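Local coordinates for RNA 2'-o-ribose methyltransferase (Thermus thermophilus, PDB 1IPA), which probably binds RNA and methylates a ribose 2'-hydroxyl as a SpoU-type (TrmH family) methyltransferase with a deep trefoil knot, at residues A[112-124]-A[208-221]. Sequence-based numbering, arbitrary orientation.
Sequences PSPDALILVAVGL and PPVAIAVGPEHEGL
I118, V120 and V122 reach across to the strand 210-214 through both backbone N-H and side chain. The strands 117-122 and 210-214 run parallel, 23° apart, as central neighbours in the six-stranded parallel sheet of the SPOUT-type methyltransferase domain. V120 N gives the short bond of the ladder, 2.7 Å to I212 O. It is nearly straight at hydrogen, yet the N-H comes from above the carbonyl plane of I212. I212 O also meets the methyl L119 CD1 at 3.4 Å. CG of L119 stands anti to N (chi1 173°), and with chi2 near +60° this turns CD1 back toward I212 O. L117 has the same rotamer. Its CD1 lies alongside V210 CG1 at 4.1 Å, and the two side chains point the same way. V210 CG1 is the methyl set between its own N and carbonyl carbon. L117, L119, V210, I212 and V214 share one face, where helix 246-261 packs on L117, L119 and V214.

The other face carries smaller partners, A211 and A213. V120 CB lies 4.1 Å from A213 CB, while its CG2 leans back toward A211 CB. I118, V120 and V122 are touched by helix 176-185. Past the strand ends, L221 returns to the sheet and places CD2 3.8 Å from V122 CB. P216 lays its CG against G123 CA at 3.8 Å. Near the start, D115 forms a salt bridge with R261.

The ladder uses alternate amides of 117-122. Those of L117, L119 and A121 turn to the 144-148 side. Main-chain bonds thus hold the register, while apolar side chains bind the sheet to the helices on its two faces.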
loop_
_atom_site.group_PDB
_atom_site.type_symbol
_atom_site.label_atom_id
_atom_site.label_comp_id
_atom_site.label_asym_id
_atom_site.label_seq_id
_atom_site.Cartn_x
_atom_site.Cartn_y
_atom_site.Cartn_z
ATOM N N PRO A 112 10.771 1.339 -16.480
ATOM C CA PRO A 112 9.457 1.010 -17.037
ATOM C C PRO A 112 9.488 0.137 -18.286
ATOM O O PRO A 112 10.253 0.389 -19.214
ATOM C CB PRO A 112 8.843 2.385 -17.303
ATOM C CG PRO A 112 10.043 3.256 -17.540
ATOM C CD PRO A 112 10.991 2.795 -16.471
ATOM N N SER A 113 8.650 -0.892 -18.303
ATOM C CA SER A 113 8.571 -1.779 -19.450
ATOM C C SER A 113 7.595 -1.165 -20.460
ATOM O O SER A 113 6.846 -0.254 -20.126
ATOM C CB SER A 113 8.082 -3.161 -19.012
ATOM O OG SER A 113 6.730 -3.119 -18.600
ATOM N N PRO A 114 7.594 -1.657 -21.710
ATOM C CA PRO A 114 6.701 -1.141 -22.755
ATOM C C PRO A 114 5.200 -1.226 -22.452
ATOM O O PRO A 114 4.374 -0.676 -23.191
ATOM C CB PRO A 114 7.097 -1.965 -23.980
ATOM C CG PRO A 114 7.572 -3.256 -23.383
ATOM C CD PRO A 114 8.402 -2.779 -22.221
ATOM N N ASP A 115 4.849 -1.911 -21.368
ATOM C CA ASP A 115 3.448 -2.059 -20.966
ATOM C C ASP A 115 3.239 -1.354 -19.624
ATOM O O ASP A 115 2.210 -1.530 -18.980
ATOM C CB ASP A 115 3.085 -3.545 -20.795
ATOM C CG ASP A 115 3.129 -4.330 -22.097
ATOM O OD1 ASP A 115 2.219 -4.170 -22.938
ATOM O OD2 ASP A 115 4.078 -5.123 -22.279
ATOM N N ALA A 116 4.211 -0.543 -19.220
ATOM C CA ALA A 116 4.172 0.141 -17.932
ATOM C C ALA A 116 3.039 1.105 -17.589
ATOM O O ALA A 116 2.901 2.166 -18.197
ATOM C CB ALA A 116 5.487 0.844 -17.703
ATOM N N LEU A 117 2.241 0.735 -16.595
ATOM C CA LEU A 117 1.172 1.598 -16.105
ATOM C C LEU A 117 1.674 2.024 -14.722
ATOM O O LEU A 117 1.744 1.221 -13.800
ATOM C CB LEU A 117 -0.149 0.833 -15.984
ATOM C CG LEU A 117 -1.304 1.618 -15.348
ATOM C CD1 LEU A 117 -1.587 2.895 -16.140
ATOM C CD2 LEU A 117 -2.538 0.735 -15.294
ATOM N N ILE A 118 2.032 3.293 -14.598
ATOM C CA ILE A 118 2.581 3.819 -13.363
ATOM C C ILE A 118 1.721 4.873 -12.679
ATOM O O ILE A 118 1.221 5.799 -13.318
ATOM C CB ILE A 118 3.988 4.411 -13.636
ATOM C CG1 ILE A 118 4.958 3.277 -13.984
ATOM C CG2 ILE A 118 4.485 5.192 -12.439
ATOM C CD1 ILE A 118 6.216 3.737 -14.676
ATOM N N LEU A 119 1.557 4.726 -11.369
ATOM C CA LEU A 119 0.781 5.687 -10.601
ATOM C C LEU A 119 1.725 6.527 -9.764
ATOM O O LEU A 119 2.513 5.992 -9.001
ATOM C CB LEU A 119 -0.210 4.979 -9.671
ATOM C CG LEU A 119 -0.965 5.894 -8.697
ATOM C CD1 LEU A 119 -1.814 6.861 -9.495
ATOM C CD2 LEU A 119 -1.839 5.067 -7.760
ATOM N N VAL A 120 1.659 7.840 -9.919
ATOM C CA VAL A 120 2.502 8.725 -9.132
ATOM C C VAL A 120 1.604 9.422 -8.116
ATOM O O VAL A 120 0.719 10.195 -8.485
ATOM C CB VAL A 120 3.200 9.785 -10.018
ATOM C CG1 VAL A 120 4.093 10.674 -9.168
ATOM C CG2 VAL A 120 4.032 9.102 -11.092
ATOM N N ALA A 121 1.815 9.133 -6.837
ATOM C CA ALA A 121 1.018 9.746 -5.790
ATOM C C ALA A 121 1.810 10.868 -5.132
ATOM O O ALA A 121 2.928 10.663 -4.659
ATOM C CB ALA A 121 0.611 8.702 -4.762
ATOM N N VAL A 122 1.219 12.055 -5.111
ATOM C CA VAL A 122 1.854 13.241 -4.542
ATOM C C VAL A 122 1.138 13.722 -3.281
ATOM O O VAL A 122 -0.090 13.837 -3.263
ATOM C CB VAL A 122 1.852 14.405 -5.568
ATOM C CG1 VAL A 122 2.511 15.636 -4.966
ATOM C CG2 VAL A 122 2.554 13.970 -6.856
ATOM N N GLY A 123 1.914 14.011 -2.238
ATOM C CA GLY A 123 1.341 14.489 -0.992
ATOM C C GLY A 123 0.621 13.414 -0.202
ATOM O O GLY A 123 -0.238 13.709 0.634
ATOM N N LEU A 124 0.965 12.160 -0.474
ATOM C CA LEU A 124 0.353 11.027 0.216
ATOM C C LEU A 124 1.186 10.721 1.457
ATOM O O LEU A 124 2.261 10.121 1.359
ATOM C CB LEU A 124 0.332 9.814 -0.709
ATOM C CG LEU A 124 -0.554 8.649 -0.294
ATOM C CD1 LEU A 124 -1.998 9.114 -0.276
ATOM C CD2 LEU A 124 -0.381 7.494 -1.269
ATOM N N PRO A 208 -0.297 1.944 -22.776
ATOM C CA PRO A 208 0.619 1.169 -21.936
ATOM C C PRO A 208 1.813 1.847 -21.278
ATOM O O PRO A 208 1.986 1.711 -20.072
ATOM C CB PRO A 208 1.007 0.019 -22.842
ATOM C CG PRO A 208 -0.316 -0.312 -23.434
ATOM C CD PRO A 208 -0.917 1.056 -23.777
ATOM N N PRO A 209 2.666 2.556 -22.038
ATOM C CA PRO A 209 3.789 3.185 -21.327
ATOM C C PRO A 209 3.343 4.563 -20.858
ATOM O O PRO A 209 3.349 5.494 -21.653
ATOM C CB PRO A 209 4.879 3.282 -22.396
ATOM C CG PRO A 209 4.430 2.325 -23.470
ATOM C CD PRO A 209 2.943 2.485 -23.478
ATOM N N VAL A 210 2.962 4.706 -19.588
ATOM C CA VAL A 210 2.487 6.007 -19.111
ATOM C C VAL A 210 2.448 6.169 -17.587
ATOM O O VAL A 210 2.270 5.201 -16.858
ATOM C CB VAL A 210 1.070 6.272 -19.672
ATOM C CG1 VAL A 210 0.100 5.270 -19.070
ATOM C CG2 VAL A 210 0.637 7.705 -19.400
ATOM N N ALA A 211 2.604 7.404 -17.117
ATOM C CA ALA A 211 2.575 7.717 -15.685
ATOM C C ALA A 211 1.428 8.679 -15.387
ATOM O O ALA A 211 1.227 9.663 -16.100
ATOM C CB ALA A 211 3.881 8.343 -15.256
ATOM N N ILE A 212 0.681 8.392 -14.328
ATOM C CA ILE A 212 -0.448 9.225 -13.939
ATOM C C ILE A 212 -0.261 9.754 -12.525
ATOM O O ILE A 212 -0.163 8.981 -11.564
ATOM C CB ILE A 212 -1.761 8.439 -13.990
ATOM C CG1 ILE A 212 -1.917 7.784 -15.366
ATOM C CG2 ILE A 212 -2.929 9.370 -13.681
ATOM C CD1 ILE A 212 -3.142 6.890 -15.495
ATOM N N ALA A 213 -0.230 11.074 -12.402
ATOM C CA ALA A 213 -0.048 11.707 -11.114
ATOM C C ALA A 213 -1.361 12.167 -10.494
ATOM O O ALA A 213 -2.277 12.588 -11.192
ATOM C CB ALA A 213 0.892 12.885 -11.254
ATOM N N VAL A 214 -1.438 12.074 -9.172
ATOM C CA VAL A 214 -2.604 12.510 -8.416
ATOM C C VAL A 214 -2.082 13.187 -7.143
ATOM O O VAL A 214 -1.116 12.719 -6.537
ATOM C CB VAL A 214 -3.517 11.327 -8.040
ATOM C CG1 VAL A 214 -4.660 11.815 -7.175
ATOM C CG2 VAL A 214 -4.079 10.687 -9.291
ATOM N N GLY A 215 -2.699 14.294 -6.749
ATOM C CA GLY A 215 -2.246 14.990 -5.561
ATOM C C GLY A 215 -3.121 14.665 -4.370
ATOM O O GLY A 215 -3.934 13.742 -4.446
ATOM N N PRO A 216 -2.981 15.397 -3.251
ATOM C CA PRO A 216 -3.796 15.148 -2.056
ATOM C C PRO A 216 -5.244 15.405 -2.433
ATOM O O PRO A 216 -5.503 16.117 -3.400
ATOM C CB PRO A 216 -3.271 16.178 -1.056
ATOM C CG PRO A 216 -1.855 16.433 -1.517
ATOM C CD PRO A 216 -2.028 16.494 -3.014
ATOM N N GLU A 217 -6.189 14.846 -1.684
ATOM C CA GLU A 217 -7.596 15.048 -2.015
ATOM C C GLU A 217 -8.078 16.461 -1.701
ATOM O O GLU A 217 -8.997 16.968 -2.344
ATOM C CB GLU A 217 -8.478 14.026 -1.294
ATOM C CG GLU A 217 -8.607 14.225 0.193
ATOM C CD GLU A 217 -9.518 13.196 0.826
ATOM O OE1 GLU A 217 -9.140 12.011 0.868
ATOM O OE2 GLU A 217 -10.619 13.568 1.274
ATOM N N HIS A 218 -7.449 17.100 -0.721
ATOM C CA HIS A 218 -7.833 18.454 -0.341
ATOM C C HIS A 218 -6.936 19.491 -1.011
ATOM O O HIS A 218 -6.855 20.632 -0.556
ATOM C CB HIS A 218 -7.761 18.628 1.183
ATOM C CG HIS A 218 -8.612 17.658 1.950
ATOM N ND1 HIS A 218 -9.931 17.409 1.631
ATOM C CD2 HIS A 218 -8.336 16.893 3.033
ATOM C CE1 HIS A 218 -10.429 16.532 2.485
ATOM N NE2 HIS A 218 -9.482 16.203 3.346
ATOM N N GLU A 219 -6.270 19.099 -2.093
ATOM C CA GLU A 219 -5.375 20.016 -2.798
ATOM C C GLU A 219 -5.009 19.551 -4.206
ATOM O O GLU A 219 -5.058 18.362 -4.521
ATOM C CB GLU A 219 -4.095 20.209 -1.982
ATOM C CG GLU A 219 -3.131 21.234 -2.553
ATOM C CD GLU A 219 -1.857 21.345 -1.739
ATOM O OE1 GLU A 219 -1.022 22.221 -2.055
ATOM O OE2 GLU A 219 -1.690 20.554 -0.785
ATOM N N GLY A 220 -4.637 20.504 -5.050
ATOM C CA GLY A 220 -4.255 20.172 -6.408
ATOM C C GLY A 220 -2.762 19.927 -6.524
ATOM O O GLY A 220 -2.018 20.059 -5.550
ATOM N N LEU A 221 -2.323 19.553 -7.719
ATOM C CA LEU A 221 -0.911 19.304 -7.966
ATOM C C LEU A 221 -0.225 20.646 -8.187
ATOM O O LEU A 221 -0.792 21.532 -8.828
ATOM C CB LEU A 221 -0.738 18.419 -9.207
ATOM C CG LEU A 221 -1.171 16.952 -9.109
ATOM C CD1 LEU A 221 -1.183 16.323 -10.484
ATOM C CD2 LEU A 221 -0.227 16.206 -8.192
#